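Local coordinates for type IV pilus assembly protein PilF (Pseudomonas aeruginosa, PDB 2HO1) that is an outer-membrane lipoprotein of tetratricopeptide repeats, essential for localising PilQ to the outer membrane and assembling it into the secretin of the type IV pilus, at residues G148-S151 against L152-K156; A158-K161 against E162-K166; F114-Q118 against K119-E123; E123-Q126 against R127-A131. All blocks are in the same frame, centred on the assembly; numbering follows the deposited sequence.

Contact 1 (G148-S151 against L152-K156)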
loop_
_atom_site.group_PDB
_atom_site.type_symbol
_atom_site.label_atom_id
_atom_site.label_comp_id
_atom_site.label_asym_id
_atom_site.label_seq_id
_atom_site.Cartn_x
_atom_site.Cartn_y
_atom_site.Cartn_z
ATOM N N GLY A 148 6.366 0.483 8.615
ATOM C CA GLY A 148 6.295 1.066 9.954
ATOM C C GLY A 148 7.496 1.961 10.274
ATOM O O GLY A 148 7.345 3.061 10.805
ATOM N N LEU A 149 8.699 1.515 9.941
ATOM C CA LEU A 149 9.866 2.340 10.226
ATOM C C LEU A 149 9.812 3.641 9.420
ATOM O O LEU A 149 10.088 4.716 9.967
ATOM C CB LEU A 149 11.157 1.558 9.943
ATOM C CG LEU A 149 11.427 0.367 10.876
ATOM C CD1 LEU A 149 12.449 -0.535 10.235
ATOM C CD2 LEU A 149 11.913 0.815 12.249
ATOM N N VAL A 150 9.444 3.559 8.134
ATOM C CA VAL A 150 9.338 4.759 7.295
ATOM C C VAL A 150 8.268 5.686 7.886
ATOM O O VAL A 150 8.428 6.910 7.900
ATOM C CB VAL A 150 8.969 4.392 5.815
ATOM C CG1 VAL A 150 8.598 5.649 5.011
ATOM C CG2 VAL A 150 10.143 3.654 5.147
ATOM N N SER A 151 7.177 5.119 8.397
ATOM C CA SER A 151 6.127 5.942 8.973
ATOM C C SER A 151 6.656 6.727 10.177
ATOM O O SER A 151 6.256 7.888 10.414
ATOM C CB SER A 151 4.923 5.079 9.380
ATOM O OG SER A 151 4.254 4.594 8.234
ATOM N N LEU A 152 7.542 6.093 10.947
ATOM C CA LEU A 152 8.143 6.756 12.095
ATOM C C LEU A 152 8.837 8.035 11.650
ATOM O O LEU A 152 8.601 9.108 12.200
ATOM C CB LEU A 152 9.155 5.831 12.770
ATOM C CG LEU A 152 8.782 5.225 14.122
ATOM C CD1 LEU A 152 7.283 5.184 14.310
ATOM C CD2 LEU A 152 9.377 3.843 14.255
ATOM N N GLN A 153 9.678 7.908 10.630
ATOM C CA GLN A 153 10.419 9.038 10.096
ATOM C C GLN A 153 9.547 10.100 9.453
ATOM O O GLN A 153 9.991 11.222 9.244
ATOM C CB GLN A 153 11.469 8.562 9.094
ATOM C CG GLN A 153 12.546 7.676 9.735
ATOM C CD GLN A 153 13.091 8.277 11.029
ATOM O OE1 GLN A 153 13.461 9.439 11.068
ATOM N NE2 GLN A 153 13.126 7.482 12.088
HETATM N N MSE A 154 8.310 9.754 9.130
HETATM C CA MSE A 154 7.389 10.711 8.544
HETATM C C MSE A 154 6.542 11.310 9.657
HETATM O O MSE A 154 5.549 11.991 9.402
HETATM C CB MSE A 154 6.479 10.033 7.519
HETATM C CG MSE A 154 7.197 9.446 6.303
HETATM SE SE MSE A 154 5.915 8.572 5.135
HETATM C CE MSE A 154 6.714 9.004 3.480
ATOM N N LYS A 155 6.939 11.051 10.898
ATOM C CA LYS A 155 6.230 11.559 12.070
ATOM C C LYS A 155 4.774 11.107 12.164
ATOM O O LYS A 155 3.902 11.888 12.523
ATOM C CB LYS A 155 6.261 13.103 12.126
ATOM C CG LYS A 155 7.635 13.780 12.012
ATOM C CD LYS A 155 8.747 13.107 12.825
ATOM C CE LYS A 155 10.111 13.836 12.623
ATOM N NZ LYS A 155 11.322 12.945 12.807
ATOM N N LYS A 156 4.508 9.848 11.825
ATOM C CA LYS A 156 3.160 9.314 11.926
ATOM C C LYS A 156 3.197 8.033 12.750
ATOM O O LYS A 156 3.041 6.919 12.220
ATOM C CB LYS A 156 2.577 9.041 10.537
ATOM C CG LYS A 156 2.130 10.290 9.773
ATOM C CD LYS A 156 1.287 9.874 8.571
ATOM C CE LYS A 156 0.526 11.030 7.932
ATOM N NZ LYS A 156 -0.459 10.472 6.954
HETATM O O HOH W 1 12.533 4.499 11.831
#
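The flat side-chain amide of Gln153 is tied through its NE2 to Leu149 by a water: NE2 donates to water 1 over 3.1 Å, and this water in turn donates to Leu149 O. The same carbonyl also takes Gln153 N, so backbone and water both engage one acceptor. A bend at chi2 (-47°) turns the amide back toward the helix and its water.

On another side of the helix, Val150 and selenomethionine Met154 run side by side in the same direction, with CG1 of Val150 4.0 Å from SE of Met154. Leu149 and Leu152 meet more loosely, CD2 to CD2 at 4.4 Å.

The helix stops in a Schellman motif. Lys155 takes positive phi (60°), Lys156 N reaches back to Ser151 O over 3.0 Å, and Lys155 N bonds Leu152 O over 2.9 Å. Beyond the turn, Lys156 NZ donates to Leu98 O of the second subunit.

Three neighbouring helices receive this last turn of helix 140-153: Leu149, Val150 and Gln153 lean on Tyr116 of helix 105-117, Val150 also packs against helix 121-131, and Ser151 and Leu152 face helix 157-170.

Contact 2 (A158-K161 against E162-K166)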
loop_
_atom_site.group_PDB
_atom_site.type_symbol
_atom_site.label_atom_id
_atom_site.label_comp_id
_atom_site.label_asym_id
_atom_site.label_seq_id
_atom_site.Cartn_x
_atom_site.Cartn_y
_atom_site.Cartn_z
ATOM N N ALA A 158 1.054 6.705 14.893
ATOM C CA ALA A 158 -0.143 5.868 14.957
ATOM C C ALA A 158 -0.168 4.963 13.704
ATOM O O ALA A 158 -0.530 3.785 13.750
ATOM C CB ALA A 158 -1.416 6.747 15.034
ATOM N N GLN A 159 0.252 5.532 12.590
ATOM C CA GLN A 159 0.310 4.809 11.344
ATOM C C GLN A 159 1.420 3.738 11.429
ATOM O O GLN A 159 1.239 2.611 10.982
ATOM C CB GLN A 159 0.617 5.785 10.215
ATOM C CG GLN A 159 0.652 5.153 8.870
ATOM C CD GLN A 159 0.875 6.178 7.792
ATOM O OE1 GLN A 159 1.999 6.335 7.270
ATOM N NE2 GLN A 159 -0.197 6.902 7.453
ATOM N N ALA A 160 2.561 4.104 12.008
ATOM C CA ALA A 160 3.668 3.169 12.158
ATOM C C ALA A 160 3.172 1.950 12.948
ATOM O O ALA A 160 3.442 0.790 12.592
ATOM C CB ALA A 160 4.845 3.850 12.917
ATOM N N LYS A 161 2.418 2.241 14.003
ATOM C CA LYS A 161 1.889 1.211 14.880
ATOM C C LYS A 161 1.052 0.210 14.109
ATOM O O LYS A 161 1.213 -1.015 14.299
ATOM C CB LYS A 161 1.068 1.865 16.002
ATOM C CG LYS A 161 0.514 0.930 17.044
ATOM C CD LYS A 161 -0.325 1.758 18.005
ATOM C CE LYS A 161 -1.205 0.931 18.936
ATOM N NZ LYS A 161 -2.122 1.872 19.675
ATOM N N GLU A 162 0.160 0.704 13.248
ATOM C CA GLU A 162 -0.670 -0.201 12.452
ATOM C C GLU A 162 0.193 -1.076 11.537
ATOM O O GLU A 162 -0.082 -2.255 11.371
ATOM C CB GLU A 162 -1.741 0.572 11.652
ATOM C CG GLU A 162 -2.805 1.157 12.576
ATOM C CD GLU A 162 -4.044 1.720 11.878
ATOM O OE1 GLU A 162 -4.579 1.098 10.920
ATOM O OE2 GLU A 162 -4.504 2.794 12.328
ATOM N N TYR A 163 1.250 -0.515 10.962
ATOM C CA TYR A 163 2.107 -1.306 10.109
ATOM C C TYR A 163 2.838 -2.343 10.946
ATOM O O TYR A 163 2.921 -3.503 10.557
ATOM C CB TYR A 163 3.087 -0.419 9.339
ATOM C CG TYR A 163 2.448 0.255 8.120
ATOM C CD1 TYR A 163 1.739 -0.498 7.162
ATOM C CD2 TYR A 163 2.568 1.633 7.914
ATOM C CE1 TYR A 163 1.168 0.114 6.024
ATOM C CE2 TYR A 163 2.012 2.240 6.795
ATOM C CZ TYR A 163 1.324 1.490 5.861
ATOM O OH TYR A 163 0.840 2.106 4.750
ATOM N N PHE A 164 3.356 -1.940 12.105
ATOM C CA PHE A 164 4.035 -2.888 12.980
ATOM C C PHE A 164 3.115 -4.042 13.415
ATOM O O PHE A 164 3.553 -5.188 13.471
ATOM C CB PHE A 164 4.630 -2.171 14.201
ATOM C CG PHE A 164 5.814 -1.283 13.858
ATOM C CD1 PHE A 164 6.777 -1.714 12.949
ATOM C CD2 PHE A 164 5.962 -0.027 14.446
ATOM C CE1 PHE A 164 7.862 -0.899 12.633
ATOM C CE2 PHE A 164 7.032 0.786 14.140
ATOM C CZ PHE A 164 7.983 0.359 13.237
ATOM N N GLU A 165 1.852 -3.744 13.713
ATOM C CA GLU A 165 0.921 -4.801 14.080
ATOM C C GLU A 165 0.706 -5.776 12.921
ATOM O O GLU A 165 0.581 -6.992 13.144
ATOM C CB GLU A 165 -0.420 -4.208 14.535
ATOM C CG GLU A 165 -0.360 -3.619 15.927
ATOM C CD GLU A 165 -1.546 -2.720 16.257
ATOM O OE1 GLU A 165 -2.285 -2.325 15.327
ATOM O OE2 GLU A 165 -1.726 -2.377 17.448
ATOM N N LYS A 166 0.647 -5.266 11.685
ATOM C CA LYS A 166 0.481 -6.161 10.538
ATOM C C LYS A 166 1.697 -7.092 10.432
ATOM O O LYS A 166 1.564 -8.301 10.140
ATOM C CB LYS A 166 0.307 -5.375 9.211
ATOM C CG LYS A 166 -0.969 -4.529 9.108
ATOM C CD LYS A 166 -1.106 -3.919 7.719
ATOM C CE LYS A 166 -1.979 -2.680 7.741
ATOM N NZ LYS A 166 -3.406 -2.908 8.169
#
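Two torsions set Gln159 against Tyr163: CG of Gln159 stands opposite its backbone nitrogen (chi1 -178°) on an extended chain, while chi1 of -79° places the Tyr163 ring beside its own nitrogen, so the two side chains run alongside each other. CG of Gln159 lies 3.8 Å from CE2 of Tyr163, and the amide and ring planes stand 75° apart, excluding a parallel stack.

One residue further on, Ala160 CB touches Phe164 CE2 at 4.0 Å, and the Phe164 ring also comes close to the Ala160 carbonyl, with CD2 of Phe164 3.2 Å from Ala160 O. That oxygen still accepts Phe164 N over 2.8 Å, nearly along the C=O axis. Lys161 and Glu165 meet at an angle, the lysine offering a carbon rather than its ammonium: CE of Lys161 is 3.7 Å from OE2 of Glu165, but NZ of Lys161 stays 4.8 Å from the same oxygen.

Gln159 OE1 is hydrogen-bonded with Ser151 OG and Tyr163 OH with Tyr125 OH, whereas Glu162 forms a salt bridge with Arg103 of the second subunit. The chemistry is thus divided round helix 157-170, in the fourth predicted repeat: the buried rings of Tyr163 and Phe164 pack into the fold, the tyrosine hydroxyl bonded, and a carboxylate serves the subunit interface. Lys161 and Glu165 probably attract each other only weakly, and Lys161 NZ has a long, weak ion pair with Glu188.

Contact 3 (F114-Q118 against K119-E123)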
loop_
_atom_site.group_PDB
_atom_site.type_symbol
_atom_site.label_atom_id
_atom_site.label_comp_id
_atom_site.label_asym_id
_atom_site.label_seq_id
_atom_site.Cartn_x
_atom_site.Cartn_y
_atom_site.Cartn_z
ATOM N N PHE A 114 16.653 0.175 1.172
ATOM C CA PHE A 114 17.805 1.004 0.751
ATOM C C PHE A 114 17.370 2.479 0.819
ATOM O O PHE A 114 18.060 3.326 1.420
ATOM C CB PHE A 114 18.215 0.643 -0.684
ATOM C CG PHE A 114 19.155 1.646 -1.323
ATOM C CD1 PHE A 114 20.470 1.787 -0.865
ATOM C CD2 PHE A 114 18.714 2.473 -2.354
ATOM C CE1 PHE A 114 21.340 2.744 -1.434
ATOM C CE2 PHE A 114 19.557 3.425 -2.922
ATOM C CZ PHE A 114 20.878 3.562 -2.463
ATOM N N LEU A 115 16.219 2.775 0.214
ATOM C CA LEU A 115 15.699 4.139 0.208
ATOM C C LEU A 115 15.541 4.701 1.614
ATOM O O LEU A 115 15.828 5.878 1.845
ATOM C CB LEU A 115 14.381 4.222 -0.568
ATOM C CG LEU A 115 14.593 3.971 -2.064
ATOM C CD1 LEU A 115 13.240 3.727 -2.735
ATOM C CD2 LEU A 115 15.358 5.160 -2.703
ATOM N N TYR A 116 15.106 3.858 2.548
ATOM C CA TYR A 116 14.935 4.246 3.953
ATOM C C TYR A 116 16.311 4.646 4.566
ATOM O O TYR A 116 16.425 5.656 5.257
ATOM C CB TYR A 116 14.327 3.077 4.736
ATOM C CG TYR A 116 14.344 3.213 6.254
ATOM C CD1 TYR A 116 13.501 4.112 6.897
ATOM C CD2 TYR A 116 15.208 2.456 7.034
ATOM C CE1 TYR A 116 13.516 4.258 8.270
ATOM C CE2 TYR A 116 15.233 2.592 8.427
ATOM C CZ TYR A 116 14.382 3.499 9.028
ATOM O OH TYR A 116 14.375 3.667 10.386
ATOM N N GLU A 117 17.341 3.840 4.320
ATOM C CA GLU A 117 18.685 4.131 4.813
ATOM C C GLU A 117 19.213 5.434 4.208
ATOM O O GLU A 117 20.010 6.126 4.830
ATOM C CB GLU A 117 19.640 3.002 4.433
ATOM C CG GLU A 117 19.467 1.741 5.230
ATOM C CD GLU A 117 20.142 0.532 4.592
ATOM O OE1 GLU A 117 20.981 0.697 3.675
ATOM O OE2 GLU A 117 19.826 -0.596 5.019
ATOM N N GLN A 118 18.789 5.744 2.983
ATOM C CA GLN A 118 19.213 6.958 2.301
ATOM C C GLN A 118 18.346 8.150 2.666
ATOM O O GLN A 118 18.515 9.223 2.127
ATOM C CB GLN A 118 19.127 6.753 0.802
ATOM C CG GLN A 118 20.029 5.670 0.309
ATOM C CD GLN A 118 21.455 6.073 0.400
ATOM O OE1 GLN A 118 21.839 7.126 -0.143
ATOM N NE2 GLN A 118 22.267 5.255 1.081
ATOM N N LYS A 119 17.384 7.934 3.547
ATOM C CA LYS A 119 16.474 8.982 4.008
ATOM C C LYS A 119 15.543 9.533 2.928
ATOM O O LYS A 119 15.073 10.649 3.016
ATOM C CB LYS A 119 17.287 10.087 4.702
ATOM C CG LYS A 119 18.299 9.466 5.699
ATOM C CD LYS A 119 18.782 10.410 6.813
ATOM C CE LYS A 119 19.937 9.757 7.620
ATOM N NZ LYS A 119 19.602 8.419 8.252
ATOM N N ARG A 120 15.275 8.720 1.910
ATOM C CA ARG A 120 14.381 9.094 0.824
ATOM C C ARG A 120 13.050 8.426 1.172
ATOM O O ARG A 120 12.572 7.563 0.454
ATOM C CB ARG A 120 14.921 8.570 -0.512
ATOM C CG ARG A 120 16.188 9.330 -1.006
ATOM C CD ARG A 120 16.969 8.597 -2.075
ATOM N NE ARG A 120 16.208 8.395 -3.308
ATOM C CZ ARG A 120 16.646 7.658 -4.320
ATOM N NH1 ARG A 120 17.839 7.078 -4.249
ATOM N NH2 ARG A 120 15.866 7.422 -5.365
ATOM N N TYR A 121 12.457 8.868 2.271
ATOM C CA TYR A 121 11.225 8.293 2.794
ATOM C C TYR A 121 10.021 8.214 1.874
ATOM O O TYR A 121 9.329 7.189 1.841
ATOM C CB TYR A 121 10.863 9.023 4.065
ATOM C CG TYR A 121 12.030 9.078 5.013
ATOM C CD1 TYR A 121 12.664 7.910 5.421
ATOM C CD2 TYR A 121 12.493 10.309 5.524
ATOM C CE1 TYR A 121 13.729 7.949 6.319
ATOM C CE2 TYR A 121 13.557 10.363 6.423
ATOM C CZ TYR A 121 14.173 9.184 6.818
ATOM O OH TYR A 121 15.243 9.214 7.682
ATOM N N GLU A 122 9.747 9.274 1.128
ATOM C CA GLU A 122 8.602 9.227 0.226
ATOM C C GLU A 122 8.776 8.100 -0.782
ATOM O O GLU A 122 7.859 7.326 -1.037
ATOM C CB GLU A 122 8.422 10.550 -0.496
ATOM N N GLU A 123 9.959 7.996 -1.354
ATOM C CA GLU A 123 10.192 6.956 -2.330
ATOM C C GLU A 123 10.216 5.567 -1.691
ATOM O O GLU A 123 9.735 4.624 -2.293
ATOM C CB GLU A 123 11.494 7.223 -3.094
ATOM C CG GLU A 123 11.463 8.494 -3.957
ATOM C CD GLU A 123 12.872 8.918 -4.370
ATOM O OE1 GLU A 123 13.543 9.603 -3.586
ATOM O OE2 GLU A 123 13.323 8.539 -5.455
HETATM O O HOH W 2 17.242 6.040 8.270
HETATM O O HOH W 3 20.551 7.770 -2.725
#
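Leu115 lays CD2 over the centre of the Arg120 guanidinium, 3.2 Å from CZ of Arg120, a tight contact with one face of the cation. A bend at chi3 of Arg120 (63°) helps bring that group across the leucine. In the guanidinium plane, Arg120 grips Glu123 side-on with two nearly straight bonds, NE to OE1 at 2.9 Å and NH2 to OE2 at 2.8 Å, although both oxygens are met from above the carboxylate plane. This pairing restrains rotation of the guanidinium. Nearby, Tyr116 CD1 touches Tyr121 CE1 at 3.9 Å as the two side chains pass at a slant.

In the next shell, NH1 of Arg120 forms a salt bridge with Asp91 and donates to water 3, which donates to Gln118 OE1. Tyr116 and Tyr121 both rest on Gln153 of helix 140-153.

The backbone fixes the start of the arginine: Arg120 N bonds Leu115 O over 2.9 Å, and Lys119 N bonds Tyr116 O over 3.0 Å, approaching from above the carbonyl plane. With Lys119 at positive phi (66°), these bonds make a Schellman motif, and Arg120 next to it is the N-cap of helix 121-131. The result is the tight helix-turn-helix characteristic of a tetratricopeptide repeat, here the third predicted one.

Contact 4 (E123-Q126 against R127-A131); sequences EAYQ and RLLEA
From Glu123 to Gln126 each carbonyl accepts the amide four residues on, the regular alpha-helical pattern, with Leu129 N to Tyr125 O at 2.8 Å and Glu130 N to Gln126 O the longest of the four at 3.2 Å. Among the side chains, Tyr125 and Leu129 make the principal apolar contact. CG of Leu129 sits over one face of the Tyr125 ring, displaced toward its rim, and CD1 of Leu129 approaches CE2 of Tyr125 at 3.7 Å. The tyrosine's chi1 of -162° swings its ring over the carbonyl side of its residue, where the leucine one turn later can cover it.

Leu128 closes down on the backbone instead: its CG is 3.2 Å from Ala124 O, the same oxygen that accepts Leu128 N over 2.9 Å. The Arg127 stem behaves similarly, with CG 3.4 Å from Glu123 O.

This helix, 121-131, lies in the third predicted tetratricopeptide repeat, whose paired antiparallel helices stack on those of the next repeat. Accordingly Ala124 bridges two neighbours, touching Leu115 of helix 105-117 and Val150 of helix 140-153, and Leu128 fits against Asn146 and Leu147.

Polar ends turn to other partners. Tyr125 OH, besides its bond with Tyr163, is hydrogen-bonded with Glu130 OE2 of the second subunit, while Glu130 OE1 is paired with Tyr125 OH of that subunit. The Glu123 carboxylate is in a salt bridge with Arg120 and stays apart from the next arginine, OE2 of Glu123 being 6.7 Å from NE of Arg127.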
loop_
_atom_site.group_PDB
_atom_site.type_symbol
_atom_site.label_atom_id
_atom_site.label_comp_id
_atom_site.label_asym_id
_atom_site.label_seq_id
_atom_site.Cartn_x
_atom_site.Cartn_y
_atom_site.Cartn_z
ATOM N N GLU A 123 9.959 7.996 -1.354
ATOM C CA GLU A 123 10.192 6.956 -2.330
ATOM C C GLU A 123 10.216 5.567 -1.691
ATOM O O GLU A 123 9.735 4.624 -2.293
ATOM C CB GLU A 123 11.494 7.223 -3.094
ATOM C CG GLU A 123 11.463 8.494 -3.957
ATOM C CD GLU A 123 12.872 8.918 -4.370
ATOM O OE1 GLU A 123 13.543 9.603 -3.586
ATOM O OE2 GLU A 123 13.323 8.539 -5.455
ATOM N N ALA A 124 10.790 5.441 -0.489
ATOM C CA ALA A 124 10.814 4.159 0.222
ATOM C C ALA A 124 9.359 3.700 0.396
ATOM O O ALA A 124 8.998 2.578 0.018
ATOM C CB ALA A 124 11.463 4.328 1.625
ATOM N N TYR A 125 8.538 4.594 0.949
ATOM C CA TYR A 125 7.119 4.314 1.209
ATOM C C TYR A 125 6.424 3.806 -0.051
ATOM O O TYR A 125 5.761 2.767 -0.026
ATOM C CB TYR A 125 6.422 5.590 1.722
ATOM C CG TYR A 125 5.098 5.326 2.427
ATOM C CD1 TYR A 125 5.062 4.660 3.661
ATOM C CD2 TYR A 125 3.883 5.748 1.866
ATOM C CE1 TYR A 125 3.860 4.421 4.314
ATOM C CE2 TYR A 125 2.662 5.518 2.526
ATOM C CZ TYR A 125 2.671 4.850 3.748
ATOM O OH TYR A 125 1.492 4.606 4.392
ATOM N N GLN A 126 6.606 4.516 -1.165
ATOM C CA GLN A 126 6.011 4.122 -2.424
ATOM C C GLN A 126 6.416 2.709 -2.890
ATOM O O GLN A 126 5.543 1.922 -3.315
ATOM C CB GLN A 126 6.354 5.146 -3.517
ATOM C CG GLN A 126 5.693 6.521 -3.282
ATOM C CD GLN A 126 6.223 7.630 -4.214
ATOM O OE1 GLN A 126 7.389 7.609 -4.639
ATOM N NE2 GLN A 126 5.369 8.619 -4.511
ATOM N N ARG A 127 7.716 2.390 -2.826
ATOM C CA ARG A 127 8.178 1.076 -3.266
ATOM C C ARG A 127 7.654 0.000 -2.344
ATOM O O ARG A 127 7.283 -1.064 -2.804
ATOM C CB ARG A 127 9.714 1.006 -3.337
ATOM C CG ARG A 127 10.336 1.983 -4.299
ATOM C CD ARG A 127 9.909 1.728 -5.735
ATOM N NE ARG A 127 10.666 2.515 -6.706
ATOM C CZ ARG A 127 10.593 2.321 -8.025
ATOM N NH1 ARG A 127 9.806 1.368 -8.503
ATOM N NH2 ARG A 127 11.285 3.080 -8.872
ATOM N N LEU A 128 7.612 0.290 -1.047
ATOM C CA LEU A 128 7.116 -0.660 -0.070
ATOM C C LEU A 128 5.604 -0.909 -0.232
ATOM O O LEU A 128 5.141 -2.038 -0.063
ATOM C CB LEU A 128 7.441 -0.178 1.343
ATOM C CG LEU A 128 8.946 -0.200 1.627
ATOM C CD1 LEU A 128 9.235 0.593 2.916
ATOM C CD2 LEU A 128 9.453 -1.664 1.741
ATOM N N LEU A 129 4.838 0.135 -0.563
ATOM C CA LEU A 129 3.403 -0.022 -0.791
ATOM C C LEU A 129 3.192 -0.981 -1.974
ATOM O O LEU A 129 2.269 -1.799 -1.978
ATOM C CB LEU A 129 2.745 1.323 -1.123
ATOM C CG LEU A 129 2.467 2.270 0.038
ATOM C CD1 LEU A 129 1.751 3.524 -0.464
ATOM C CD2 LEU A 129 1.608 1.557 1.057
ATOM N N GLU A 130 4.041 -0.884 -2.995
ATOM C CA GLU A 130 3.875 -1.778 -4.129
ATOM C C GLU A 130 4.292 -3.206 -3.700
ATOM O O GLU A 130 3.658 -4.194 -4.076
ATOM C CB GLU A 130 4.695 -1.286 -5.336
ATOM C CG GLU A 130 4.706 -2.253 -6.511
ATOM C CD GLU A 130 3.349 -2.387 -7.235
ATOM O OE1 GLU A 130 2.873 -1.392 -7.850
ATOM O OE2 GLU A 130 2.762 -3.510 -7.179
ATOM N N ALA A 131 5.330 -3.306 -2.886
ATOM C CA ALA A 131 5.806 -4.610 -2.414
ATOM C C ALA A 131 4.742 -5.339 -1.615
ATOM O O ALA A 131 4.618 -6.544 -1.702
ATOM C CB ALA A 131 7.025 -4.442 -1.545
#

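How the contacts relate
All four contacts are partly buried, contact 4 most, with no residue exposed, contact 3 least, with two at its turn. Contacts 1 and 3 lie at helix ends, where positive phi and Schellman bonds turn the chain and waters bridge groups across the turn; contacts 2 and 4 lie within continuous helices and rely on regular backbone bonds. Contacts 3 and 4 share Glu123 and helix 121-131, and Val150 of contact 1 packs on both. Contacts 2 and 4 meet through two tyrosine hydroxyls, Tyr163 OH to Tyr125 OH at 2.6 Å, and both reach the second subunit. Contact 3, dominated by its arginine, touches no other chain and stays about 8 Å from contact 2 at nearest atoms.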